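Local coordinates for protein invasin homolog AafB, Major fimbrial subunit of aggregative adherence fimbria II AafA chimeric construct (Escherichia coli, PDB 4OR1) that probably serves as the minor pilin subunit of aggregative adherence fimbria II, with a likely part in bacterial adhesion by enteroaggregative strains, at residues 15-20 and 105-110; 27-32 and 112-117; 47-52 and 95-100; 120-125 and 150-155. All coordinates share one frame; numbering follows the deposited sequence.

Contact 1: residues 15-20 and 105-110; sequences ISLEGL and VIFDVM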
loop_
_atom_site.group_PDB
_atom_site.type_symbol
_atom_site.label_atom_id
_atom_site.label_comp_id
_atom_site.label_asym_id
_atom_site.label_seq_id
_atom_site.Cartn_x
_atom_site.Cartn_y
_atom_site.Cartn_z
ATOM N N ILE A 15 12.202 2.338 -2.805
ATOM C CA ILE A 15 10.867 2.371 -2.208
ATOM C C ILE A 15 10.923 1.997 -0.733
ATOM O O ILE A 15 11.653 1.083 -0.328
ATOM C CB ILE A 15 9.897 1.422 -2.947
ATOM C CG1 ILE A 15 8.485 1.494 -2.346
ATOM C CG2 ILE A 15 10.438 -0.013 -2.940
ATOM C CD1 ILE A 15 7.433 0.697 -3.114
ATOM N N SER A 16 10.145 2.710 0.067
ATOM C CA SER A 16 10.091 2.429 1.481
ATOM C C SER A 16 8.653 2.508 1.966
ATOM O O SER A 16 7.857 3.291 1.445
ATOM C CB SER A 16 10.978 3.410 2.248
ATOM O OG SER A 16 10.398 4.701 2.251
ATOM N N LEU A 17 8.343 1.693 2.969
ATOM C CA LEU A 17 7.031 1.670 3.585
ATOM C C LEU A 17 7.180 1.619 5.119
ATOM O O LEU A 17 7.960 0.821 5.645
ATOM C CB LEU A 17 6.263 0.458 3.054
ATOM C CG LEU A 17 4.875 0.120 3.599
ATOM C CD1 LEU A 17 3.882 1.233 3.320
ATOM C CD2 LEU A 17 4.408 -1.205 3.014
ATOM N N GLU A 18 6.431 2.466 5.827
ATOM C CA GLU A 18 6.536 2.583 7.284
ATOM C C GLU A 18 5.177 2.496 7.954
ATOM O O GLU A 18 4.311 3.340 7.707
ATOM C CB GLU A 18 7.180 3.916 7.675
ATOM C CG GLU A 18 8.617 4.105 7.218
ATOM C CD GLU A 18 9.555 3.027 7.733
ATOM O OE1 GLU A 18 9.335 2.526 8.862
ATOM O OE2 GLU A 18 10.514 2.684 7.003
ATOM N N GLY A 19 4.995 1.492 8.814
ATOM C CA GLY A 19 3.777 1.359 9.618
ATOM C C GLY A 19 3.643 2.412 10.717
ATOM O O GLY A 19 4.502 3.287 10.870
ATOM N N LEU A 20 2.556 2.320 11.483
ATOM C CA LEU A 20 2.247 3.300 12.542
ATOM C C LEU A 20 3.041 3.098 13.854
ATOM O O LEU A 20 3.323 4.067 14.561
ATOM C CB LEU A 20 0.736 3.353 12.803
ATOM N N VAL A 105 7.130 10.543 -4.597
ATOM C CA VAL A 105 5.732 10.633 -4.164
ATOM C C VAL A 105 5.539 9.986 -2.806
ATOM O O VAL A 105 6.272 9.067 -2.428
ATOM C CB VAL A 105 4.756 9.943 -5.134
ATOM C CG1 VAL A 105 4.679 10.705 -6.434
ATOM C CG2 VAL A 105 5.163 8.496 -5.364
ATOM N N ILE A 106 4.541 10.476 -2.083
ATOM C CA ILE A 106 4.089 9.845 -0.856
ATOM C C ILE A 106 2.826 9.049 -1.183
ATOM O O ILE A 106 2.028 9.461 -2.025
ATOM C CB ILE A 106 3.797 10.906 0.243
ATOM C CG1 ILE A 106 5.048 11.734 0.568
ATOM C CG2 ILE A 106 3.235 10.255 1.505
ATOM C CD1 ILE A 106 6.242 10.909 1.026
ATOM N N PHE A 107 2.661 7.899 -0.540
ATOM C CA PHE A 107 1.415 7.146 -0.641
ATOM C C PHE A 107 1.021 6.537 0.707
ATOM O O PHE A 107 1.879 6.339 1.586
ATOM C CB PHE A 107 1.514 6.068 -1.720
ATOM C CG PHE A 107 2.513 4.999 -1.416
ATOM C CD1 PHE A 107 2.163 3.913 -0.621
ATOM C CD2 PHE A 107 3.807 5.075 -1.925
ATOM C CE1 PHE A 107 3.094 2.918 -0.330
ATOM C CE2 PHE A 107 4.745 4.086 -1.647
ATOM C CZ PHE A 107 4.387 3.003 -0.848
ATOM N N ASP A 108 -0.274 6.251 0.860
ATOM C CA ASP A 108 -0.819 5.729 2.111
ATOM C C ASP A 108 -1.540 4.393 1.913
ATOM O O ASP A 108 -2.157 4.153 0.872
ATOM C CB ASP A 108 -1.786 6.743 2.735
ATOM C CG ASP A 108 -1.091 8.009 3.229
ATOM O OD1 ASP A 108 -0.082 7.917 3.952
ATOM O OD2 ASP A 108 -1.571 9.114 2.909
ATOM N N VAL A 109 -1.450 3.529 2.921
ATOM C CA VAL A 109 -2.289 2.346 3.012
ATOM C C VAL A 109 -3.334 2.617 4.083
ATOM O O VAL A 109 -2.987 2.873 5.239
ATOM C CB VAL A 109 -1.477 1.119 3.423
ATOM C CG1 VAL A 109 -2.387 -0.097 3.592
ATOM C CG2 VAL A 109 -0.408 0.825 2.391
ATOM N N MET A 110 -4.605 2.564 3.703
ATOM C CA MET A 110 -5.683 2.960 4.613
ATOM C C MET A 110 -6.700 1.863 4.838
ATOM O O MET A 110 -6.938 1.024 3.959
ATOM C CB MET A 110 -6.436 4.176 4.090
ATOM C CG MET A 110 -5.605 5.429 3.938
ATOM S SD MET A 110 -6.419 6.618 2.853
ATOM C CE MET A 110 -6.070 5.887 1.248
#
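Ile-15 starts the contact by reaching across the intervening strand 33-41 with its CD1, between two strands that run roughly the same way, 41° apart, and share no hydrogen bond. The middle strand takes the backbone bonds of both, Ser-16 and Glu-18 pairing with Arg-38 and Thr-36 while Phe-107 pairs with Gly-37. What meets is therefore mostly side chain on side chain. The Ile-15 chain is fully extended, with CG1 anti to the backbone N (chi1 -178°), and its CD1 comes within 4.4 Å of CZ of Phe-107. Ser-16 contributes only its carbonyl: O lies 4.2 Å from the same Phe-107 CZ, oblique to the ring and not placed to bond. Leu-17 makes the widest contact of segment 15-20, against Phe-107, the residue on which Ile-15, Ser-16 and Leu-17 converge. Its methyl CD1 sits 4.1 Å from CE1 of Phe-107, the two side chains crossing at about a right angle, and the same CD1 also lies 4.4 Å from CG2 of Val-109, whose side chain points toward strand 13-19. In Phe-107, chi1 of 65° sets CG between the backbone N and the carbonyl carbon, and the ring reaches the first strand with CE1 and CZ. The opposite sheet closes over this layer, Ile-50 and Val-126 touching Phe-107 and Phe-124 touching Leu-17. With only apolar carbon groups and one carbonyl oxygen in play, the contact has no directional bond of its own; it is hydrophobic core packing that ties next-but-one strands of one sheet within the AafB part.

Contact 2: residues 27-32 and 112-117; sequences QLFDGD and DGNQWA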
loop_
_atom_site.group_PDB
_atom_site.type_symbol
_atom_site.label_atom_id
_atom_site.label_comp_id
_atom_site.label_asym_id
_atom_site.label_seq_id
_atom_site.Cartn_x
_atom_site.Cartn_y
_atom_site.Cartn_z
ATOM N N GLN A 27 -10.586 -1.742 16.590
ATOM C CA GLN A 27 -11.633 -1.072 15.828
ATOM C C GLN A 27 -11.031 -0.027 14.897
ATOM O O GLN A 27 -10.451 0.960 15.353
ATOM C CB GLN A 27 -12.680 -0.443 16.759
ATOM C CG GLN A 27 -13.873 0.147 16.017
ATOM C CD GLN A 27 -14.903 0.798 16.933
ATOM O OE1 GLN A 27 -14.614 1.135 18.085
ATOM N NE2 GLN A 27 -16.118 0.979 16.415
ATOM N N LEU A 28 -11.175 -0.260 13.597
ATOM C CA LEU A 28 -10.636 0.623 12.568
ATOM C C LEU A 28 -11.749 1.413 11.892
ATOM O O LEU A 28 -12.862 0.908 11.711
ATOM C CB LEU A 28 -9.889 -0.200 11.516
ATOM C CG LEU A 28 -8.471 -0.742 11.747
ATOM C CD1 LEU A 28 -8.302 -1.490 13.052
ATOM C CD2 LEU A 28 -8.143 -1.675 10.600
ATOM N N PHE A 29 -11.444 2.648 11.513
ATOM C CA PHE A 29 -12.406 3.491 10.819
ATOM C C PHE A 29 -11.968 3.763 9.387
ATOM O O PHE A 29 -10.772 3.765 9.100
ATOM C CB PHE A 29 -12.640 4.795 11.584
ATOM C CG PHE A 29 -13.158 4.588 12.986
ATOM C CD1 PHE A 29 -14.528 4.460 13.231
ATOM C CD2 PHE A 29 -12.274 4.500 14.063
ATOM C CE1 PHE A 29 -15.011 4.252 14.536
ATOM C CE2 PHE A 29 -12.747 4.302 15.364
ATOM C CZ PHE A 29 -14.119 4.170 15.602
ATOM N N ASP A 30 -12.931 3.970 8.486
ATOM C CA ASP A 30 -12.616 4.262 7.091
ATOM C C ASP A 30 -11.590 5.392 6.996
ATOM O O ASP A 30 -11.682 6.397 7.707
ATOM C CB ASP A 30 -13.865 4.645 6.323
ATOM C CG ASP A 30 -13.604 4.783 4.833
ATOM O OD1 ASP A 30 -13.151 3.802 4.220
ATOM O OD2 ASP A 30 -13.857 5.865 4.265
ATOM N N GLY A 31 -10.590 5.208 6.144
ATOM C CA GLY A 31 -9.598 6.249 5.952
ATOM C C GLY A 31 -8.418 6.224 6.904
ATOM O O GLY A 31 -7.377 6.805 6.589
ATOM N N ASP A 32 -8.565 5.570 8.060
ATOM C CA ASP A 32 -7.455 5.428 9.003
ATOM C C ASP A 32 -6.191 4.982 8.295
ATOM O O ASP A 32 -6.154 3.922 7.659
ATOM C CB ASP A 32 -7.776 4.436 10.122
ATOM C CG ASP A 32 -8.678 5.030 11.203
ATOM O OD1 ASP A 32 -9.155 6.181 11.032
ATOM O OD2 ASP A 32 -8.915 4.340 12.225
ATOM N N ASP A 112 -10.051 0.336 4.659
ATOM C CA ASP A 112 -11.109 0.447 3.660
ATOM C C ASP A 112 -12.466 0.129 4.294
ATOM O O ASP A 112 -12.853 -1.039 4.426
ATOM C CB ASP A 112 -10.810 -0.495 2.490
ATOM C CG ASP A 112 -11.497 -0.088 1.208
ATOM O OD1 ASP A 112 -12.048 1.036 1.153
ATOM O OD2 ASP A 112 -11.474 -0.901 0.246
ATOM N N GLY A 113 -13.177 1.185 4.691
ATOM C CA GLY A 113 -14.425 1.067 5.450
ATOM C C GLY A 113 -14.181 0.688 6.908
ATOM O O GLY A 113 -13.115 0.141 7.242
ATOM N N ASN A 114 -15.163 0.969 7.777
ATOM C CA ASN A 114 -15.072 0.600 9.193
ATOM C C ASN A 114 -15.027 -0.902 9.363
ATOM O O ASN A 114 -15.758 -1.623 8.678
ATOM C CB ASN A 114 -16.261 1.135 9.978
ATOM C CG ASN A 114 -16.259 2.624 10.085
ATOM O OD1 ASN A 114 -15.216 3.269 10.001
ATOM N ND2 ASN A 114 -17.431 3.195 10.302
ATOM N N GLN A 115 -14.178 -1.371 10.276
ATOM C CA GLN A 115 -14.018 -2.804 10.511
ATOM C C GLN A 115 -13.414 -3.112 11.877
ATOM O O GLN A 115 -12.740 -2.271 12.483
ATOM C CB GLN A 115 -13.174 -3.449 9.402
ATOM C CG GLN A 115 -11.839 -2.760 9.155
ATOM C CD GLN A 115 -11.186 -3.181 7.852
ATOM O OE1 GLN A 115 -11.211 -2.444 6.869
ATOM N NE2 GLN A 115 -10.613 -4.366 7.836
ATOM N N TRP A 116 -13.659 -4.331 12.350
ATOM C CA TRP A 116 -13.088 -4.814 13.591
ATOM C C TRP A 116 -12.068 -5.880 13.243
ATOM O O TRP A 116 -12.434 -6.979 12.816
ATOM C CB TRP A 116 -14.189 -5.397 14.480
ATOM C CG TRP A 116 -15.083 -4.355 15.077
ATOM C CD1 TRP A 116 -16.124 -3.718 14.465
ATOM C CD2 TRP A 116 -15.011 -3.822 16.403
ATOM N NE1 TRP A 116 -16.702 -2.815 15.324
ATOM C CE2 TRP A 116 -16.039 -2.859 16.521
ATOM C CE3 TRP A 116 -14.173 -4.058 17.500
ATOM C CZ2 TRP A 116 -16.255 -2.135 17.691
ATOM C CZ3 TRP A 116 -14.388 -3.335 18.665
ATOM C CH2 TRP A 116 -15.422 -2.383 18.750
ATOM N N ALA A 117 -10.787 -5.556 13.413
ATOM C CA ALA A 117 -9.704 -6.470 13.042
ATOM C C ALA A 117 -9.434 -7.442 14.166
ATOM O O ALA A 117 -9.313 -7.035 15.312
ATOM C CB ALA A 117 -8.443 -5.698 12.719
#
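A short antiparallel ribbon pairs Gln-27 and Leu-28 with Trp-116 and Gln-115, with a type II turn, Phe-29 to Asp-32, following the first strand. Leu-28 and Gln-115 form the hydrogen-bonded pair: Leu-28 N gives to Gln-115 O at 2.8 Å, and Gln-115 N gives back to Leu-28 O. Gln-27 and Trp-116 are the non-hydrogen-bonded pair next to it, and their side chains meet on the exposed face. The Gln-27 chain runs extended over one face of the indole, with CB 3.8 Å from the centroid of the Trp-116 six-membered ring and only 7° off its normal, a CH-pi contact; the terminal amide follows, tilted 23° from the ring plane. On the face of Leu-28 and Gln-115, Leu-28 points inward; its CD1 also lies 4.2 Å from CB of Ala-117, just past the strand, and Leu-76 of strand 75-80 lies against both.

Past the ribbon the bonds turn to side chains. Asn-114 OD1 receives the N-H of Asp-30 at 2.8 Å, the donor tilted 27° from the carbonyl plane. Asp-30 OD1 takes the N-H of Gly-113, at 2.7 Å and on the anti side of the carboxylate. That oxygen also makes a salt bridge to Arg-79, which binds Asp-112 OD1 as well and would offset the repulsion between the two acids; Asp-112 OD2 bonds to His-63. Inside the turn, Asp-32 N bonds to Phe-29 O, Phe-29 N meets Asp-32 OD2 from above the carboxylate plane at 3.1 Å, and Gly-31 holds the positive-phi corner. This is a small two-stranded antiparallel ribbon followed by a type II turn, at the surface of the AafB immunoglobulin-like domain.

Contact 3: residues 47-52 and 95-100; sequences GFHIQM and GIVRSG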
loop_
_atom_site.group_PDB
_atom_site.type_symbol
_atom_site.label_atom_id
_atom_site.label_comp_id
_atom_site.label_asym_id
_atom_site.label_seq_id
_atom_site.Cartn_x
_atom_site.Cartn_y
_atom_site.Cartn_z
ATOM N N GLY A 47 6.106 9.323 -14.560
ATOM C CA GLY A 47 5.255 9.002 -13.416
ATOM C C GLY A 47 5.654 7.768 -12.632
ATOM O O GLY A 47 6.717 7.191 -12.859
ATOM N N PHE A 48 4.777 7.365 -11.716
ATOM C CA PHE A 48 5.025 6.246 -10.809
ATOM C C PHE A 48 3.947 5.179 -10.918
ATOM O O PHE A 48 2.776 5.488 -11.152
ATOM C CB PHE A 48 5.066 6.749 -9.372
ATOM C CG PHE A 48 5.947 7.945 -9.173
ATOM C CD1 PHE A 48 5.477 9.231 -9.437
ATOM C CD2 PHE A 48 7.247 7.790 -8.709
ATOM C CE1 PHE A 48 6.287 10.347 -9.245
ATOM C CE2 PHE A 48 8.066 8.899 -8.505
ATOM C CZ PHE A 48 7.581 10.183 -8.770
ATOM N N HIS A 49 4.356 3.928 -10.747
ATOM C CA HIS A 49 3.418 2.819 -10.599
ATOM C C HIS A 49 3.568 2.212 -9.210
ATOM O O HIS A 49 4.680 2.122 -8.677
ATOM C CB HIS A 49 3.655 1.751 -11.666
ATOM C CG HIS A 49 2.844 0.509 -11.466
ATOM N ND1 HIS A 49 1.618 0.314 -12.065
ATOM C CD2 HIS A 49 3.084 -0.603 -10.729
ATOM C CE1 HIS A 49 1.141 -0.866 -11.714
ATOM N NE2 HIS A 49 2.010 -1.442 -10.902
ATOM N N ILE A 50 2.447 1.790 -8.633
ATOM C CA ILE A 50 2.434 1.192 -7.300
ATOM C C ILE A 50 1.392 0.076 -7.246
ATOM O O ILE A 50 0.310 0.202 -7.818
ATOM C CB ILE A 50 2.188 2.281 -6.212
ATOM C CG1 ILE A 50 2.620 1.810 -4.849
ATOM C CG2 ILE A 50 0.757 2.718 -6.138
ATOM C CD1 ILE A 50 4.071 1.544 -4.775
ATOM N N GLN A 51 1.721 -1.024 -6.585
ATOM C CA GLN A 51 0.748 -2.098 -6.382
ATOM C C GLN A 51 1.060 -2.792 -5.084
ATOM O O GLN A 51 2.202 -2.765 -4.621
ATOM C CB GLN A 51 0.752 -3.104 -7.541
ATOM C CG GLN A 51 1.892 -4.109 -7.532
ATOM C CD GLN A 51 1.829 -5.104 -8.683
ATOM O OE1 GLN A 51 0.896 -5.095 -9.498
ATOM N NE2 GLN A 51 2.829 -5.975 -8.752
ATOM N N MET A 52 0.047 -3.400 -4.486
ATOM C CA MET A 52 0.217 -4.080 -3.217
ATOM C C MET A 52 0.232 -5.566 -3.520
ATOM O O MET A 52 -0.552 -6.029 -4.336
ATOM C CB MET A 52 -0.949 -3.721 -2.312
ATOM C CG MET A 52 -0.748 -4.066 -0.877
ATOM S SD MET A 52 -1.895 -3.154 0.172
ATOM C CE MET A 52 -1.066 -3.428 1.736
ATOM N N GLY A 95 -2.943 -2.768 -10.435
ATOM C CA GLY A 95 -2.006 -1.740 -9.981
ATOM C C GLY A 95 -2.597 -0.364 -10.188
ATOM O O GLY A 95 -3.525 -0.211 -10.965
ATOM N N ILE A 96 -2.092 0.648 -9.499
ATOM C CA ILE A 96 -2.581 2.012 -9.738
ATOM C C ILE A 96 -1.434 2.978 -10.072
ATOM O O ILE A 96 -0.277 2.701 -9.771
ATOM C CB ILE A 96 -3.501 2.545 -8.574
ATOM C CG1 ILE A 96 -2.796 2.483 -7.235
ATOM C CG2 ILE A 96 -4.853 1.777 -8.486
ATOM C CD1 ILE A 96 -2.429 3.787 -6.768
ATOM N N VAL A 97 -1.755 4.112 -10.690
ATOM C CA VAL A 97 -0.741 4.950 -11.336
ATOM C C VAL A 97 -0.876 6.433 -11.016
ATOM O O VAL A 97 -1.987 6.942 -10.896
ATOM C CB VAL A 97 -0.817 4.761 -12.859
ATOM C CG1 VAL A 97 -0.055 5.841 -13.583
ATOM C CG2 VAL A 97 -0.292 3.379 -13.250
ATOM N N ARG A 98 0.260 7.119 -10.881
ATOM C CA ARG A 98 0.288 8.584 -10.681
ATOM C C ARG A 98 1.290 9.273 -11.612
ATOM O O ARG A 98 2.362 8.735 -11.873
ATOM C CB ARG A 98 0.635 8.928 -9.236
ATOM C CG ARG A 98 0.458 10.380 -8.884
ATOM C CD ARG A 98 0.860 10.653 -7.440
ATOM N NE ARG A 98 0.207 11.840 -6.881
ATOM C CZ ARG A 98 0.468 13.099 -7.245
ATOM N NH1 ARG A 98 1.359 13.365 -8.199
ATOM N NH2 ARG A 98 -0.189 14.098 -6.671
ATOM N N SER A 99 0.938 10.461 -12.100
ATOM C CA SER A 99 1.827 11.232 -12.977
ATOM C C SER A 99 2.715 12.161 -12.163
ATOM O O SER A 99 2.345 12.608 -11.058
ATOM C CB SER A 99 1.031 12.061 -13.990
ATOM O OG SER A 99 0.397 13.176 -13.364
ATOM N N GLY A 100 3.882 12.460 -12.725
ATOM C CA GLY A 100 4.817 13.385 -12.113
ATOM C C GLY A 100 6.220 13.193 -12.634
ATOM O O GLY A 100 6.602 12.087 -13.023
#
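Phe-48 and Arg-98 anchor the backbone bonding of this antiparallel pair: Phe-48 N donates to Arg-98 O at 2.8 Å, and Arg-98 N returns to Phe-48 O. Two residues along, Ile-50 and Ile-96 repeat the exchange, Ile-96 N reaching Ile-50 O at 3.0 Å. Weaker backbone support comes from a CA-H...O contact, CA of Val-97 lying 3.6 Å from Phe-48 O.

Apolar contacts occupy the inner face. Ile-50 and Ile-96 lie side by side and point the same way, the CG2 branch of Ile-50 set against CD1 of Ile-96 at 3.4 Å. Trp-85 touches both isoleucines, and the Phe-48 side chain goes on to meet Val-105 and Cys-41.

On the other face, His-49 presents its ring edge to Val-97, with ND1 3.8 Å from CG2, the two side chains crossing at about a right angle; CE1 of His-49 lies 3.7 Å from CA of Gly-95.

Four backbone bonds give the strand pair its register, while side-chain packing is lopsided: the isoleucine face joins the sandwich core of the AafB part, and the imidazole contact contributes only van der Waals packing.

Contact 4: residues 120-125 and 150-155; sequences GEYIFS and STITVV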
loop_
_atom_site.group_PDB
_atom_site.type_symbol
_atom_site.label_atom_id
_atom_site.label_comp_id
_atom_site.label_asym_id
_atom_site.label_seq_id
_atom_site.Cartn_x
_atom_site.Cartn_y
_atom_site.Cartn_z
ATOM N N GLY A 120 -3.463 -9.587 16.064
ATOM C CA GLY A 120 -2.394 -10.323 15.409
ATOM C C GLY A 120 -1.533 -9.447 14.526
ATOM O O GLY A 120 -1.497 -8.220 14.684
ATOM N N GLU A 121 -0.836 -10.083 13.593
ATOM C CA GLU A 121 0.118 -9.375 12.762
ATOM C C GLU A 121 -0.230 -9.367 11.295
ATOM O O GLU A 121 -0.576 -10.400 10.715
ATOM C CB GLU A 121 1.522 -9.925 12.967
ATOM C CG GLU A 121 2.267 -9.181 14.054
ATOM C CD GLU A 121 3.724 -9.562 14.164
ATOM O OE1 GLU A 121 4.304 -10.059 13.168
ATOM O OE2 GLU A 121 4.283 -9.343 15.258
ATOM N N TYR A 122 -0.118 -8.186 10.697
ATOM C CA TYR A 122 -0.418 -8.015 9.292
ATOM C C TYR A 122 0.771 -7.406 8.575
ATOM O O TYR A 122 1.253 -6.335 8.955
ATOM C CB TYR A 122 -1.671 -7.159 9.126
ATOM C CG TYR A 122 -2.872 -7.739 9.839
ATOM C CD1 TYR A 122 -3.666 -8.719 9.230
ATOM C CD2 TYR A 122 -3.198 -7.333 11.136
ATOM C CE1 TYR A 122 -4.766 -9.257 9.883
ATOM C CE2 TYR A 122 -4.289 -7.879 11.801
ATOM C CZ TYR A 122 -5.072 -8.832 11.168
ATOM O OH TYR A 122 -6.169 -9.367 11.813
ATOM N N ILE A 123 1.254 -8.119 7.560
ATOM C CA ILE A 123 2.367 -7.659 6.731
ATOM C C ILE A 123 1.858 -6.943 5.474
ATOM O O ILE A 123 1.183 -7.549 4.624
ATOM C CB ILE A 123 3.277 -8.842 6.288
ATOM C CG1 ILE A 123 3.945 -9.509 7.495
ATOM C CG2 ILE A 123 4.324 -8.364 5.262
ATOM C CD1 ILE A 123 4.452 -10.902 7.213
ATOM N N PHE A 124 2.167 -5.654 5.360
ATOM C CA PHE A 124 1.869 -4.920 4.138
ATOM C C PHE A 124 3.078 -5.026 3.225
ATOM O O PHE A 124 4.201 -4.732 3.645
ATOM C CB PHE A 124 1.574 -3.453 4.435
ATOM C CG PHE A 124 0.354 -3.228 5.272
ATOM C CD1 PHE A 124 -0.768 -4.036 5.148
ATOM C CD2 PHE A 124 0.325 -2.198 6.196
ATOM C CE1 PHE A 124 -1.903 -3.819 5.930
ATOM C CE2 PHE A 124 -0.808 -1.966 6.975
ATOM C CZ PHE A 124 -1.923 -2.779 6.838
ATOM N N SER A 125 2.853 -5.449 1.985
ATOM C CA SER A 125 3.934 -5.544 1.017
ATOM C C SER A 125 3.573 -4.828 -0.271
ATOM O O SER A 125 2.567 -5.145 -0.913
ATOM C CB SER A 125 4.270 -6.995 0.735
ATOM O OG SER A 125 5.197 -7.077 -0.329
ATOM N N SER A 150 6.137 -3.639 5.502
ATOM C CA SER A 150 5.992 -3.154 6.865
ATOM C C SER A 150 4.976 -4.032 7.570
ATOM O O SER A 150 4.056 -4.551 6.939
ATOM C CB SER A 150 5.540 -1.689 6.886
ATOM O OG SER A 150 5.851 -1.077 8.127
ATOM N N THR A 151 5.161 -4.211 8.873
ATOM C CA THR A 151 4.268 -5.031 9.663
ATOM C C THR A 151 3.465 -4.178 10.629
ATOM O O THR A 151 3.992 -3.253 11.237
ATOM C CB THR A 151 5.045 -6.125 10.415
ATOM O OG1 THR A 151 5.637 -7.011 9.459
ATOM C CG2 THR A 151 4.125 -6.945 11.320
ATOM N N ILE A 152 2.183 -4.489 10.749
ATOM C CA ILE A 152 1.334 -3.867 11.758
ATOM C C ILE A 152 0.830 -4.928 12.733
ATOM O O ILE A 152 0.569 -6.074 12.337
ATOM C CB ILE A 152 0.133 -3.130 11.136
ATOM C CG1 ILE A 152 -0.701 -4.083 10.277
ATOM C CG2 ILE A 152 0.591 -1.930 10.333
ATOM C CD1 ILE A 152 -2.088 -3.576 10.030
ATOM N N THR A 153 0.698 -4.549 14.001
ATOM C CA THR A 153 0.213 -5.473 15.020
ATOM C C THR A 153 -1.088 -4.936 15.616
ATOM O O THR A 153 -1.102 -3.862 16.215
ATOM C CB THR A 153 1.278 -5.733 16.139
ATOM O OG1 THR A 153 1.600 -4.508 16.809
ATOM C CG2 THR A 153 2.578 -6.341 15.568
ATOM N N VAL A 154 -2.179 -5.675 15.425
ATOM C CA VAL A 154 -3.450 -5.328 16.055
ATOM C C VAL A 154 -3.460 -5.973 17.429
ATOM O O VAL A 154 -3.378 -7.203 17.548
ATOM C CB VAL A 154 -4.681 -5.769 15.226
ATOM C CG1 VAL A 154 -5.979 -5.540 16.001
ATOM C CG2 VAL A 154 -4.736 -5.006 13.918
ATOM N N VAL A 155 -3.555 -5.116 18.447
ATOM C CA VAL A 155 -3.404 -5.492 19.848
ATOM C C VAL A 155 -4.790 -5.767 20.424
ATOM O O VAL A 155 -5.569 -4.858 20.728
ATOM C CB VAL A 155 -2.698 -4.352 20.669
ATOM C CG1 VAL A 155 -2.670 -4.686 22.159
ATOM C CG2 VAL A 155 -1.275 -4.060 20.145
ATOM O OXT VAL A 155 -5.179 -6.927 20.541
#
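Ile-152 is thrust between two aromatic side chains of the facing strand, Tyr-122 and Phe-124. With chi1 at 57° its CG1 is flanked by the backbone N and C, near Tyr-122 CB at 3.4 Å, and CD1 goes on to the end of the Phe-124 ring, 3.3 Å from CZ. The other branch, CG2, sits 3.6 Å from CE2 of Phe-124. Further along, Val-154 lays CG2 against the Tyr-122 ring at CE2, also 3.6 Å, meeting it obliquely; the phenol OH hydrogen-bonds to Lys-118 O. Leu-76 of the opposite sheet touches both Phe-124 and Ile-152.

The outer face carries more polar residues. Glu-121 and Thr-153 lie side by side and point the same way, the aliphatic CG of the one against the CG2 methyl of the other, while Ile-123 crosses Thr-151.

Six backbone bonds hold the strands antiparallel, in pairs at Gly-120 and Val-154, Tyr-122 and Ile-152, and Phe-124 and Ser-150; Tyr-122 N to Ile-152 O measures 2.8 Å, and Ile-152 N returns to Tyr-122 O.

Strand 146-154 belongs to the AafA part, fused by engineering to the AafB part that supplies 120-125, so this pairing is designed. A donor strand set antiparallel beside the last strand of a pilin, its apolar residues filling the core, is the pattern of donor-strand complementation in chaperone-usher fimbriae.

Three of the contacts lie in one beta sandwich, with contact 2 a small ribbon beside it. Contact 1 belongs to the six-stranded sheet, contacts 3 and 4 to the four-stranded sheet facing it, and the Cys-41 to Cys-130 disulfide joins the two. Contacts 3 and 4 sit on opposite sides of the chain's centre, about 23 Å between centres, yet Met-52 bridges them by touching Phe-124. Contact 1 lies about 13 Å from each, centre to centre: Val-105 packs on Phe-48, and Gly-19 N makes a weak hydrogen bond to Ser-150 OG of the grafted AafA strand. Contact 2 meets contact 1 where Met-110 packs on Gly-31 and Asp-32, and contact 4 through Ala-117 and Val-154.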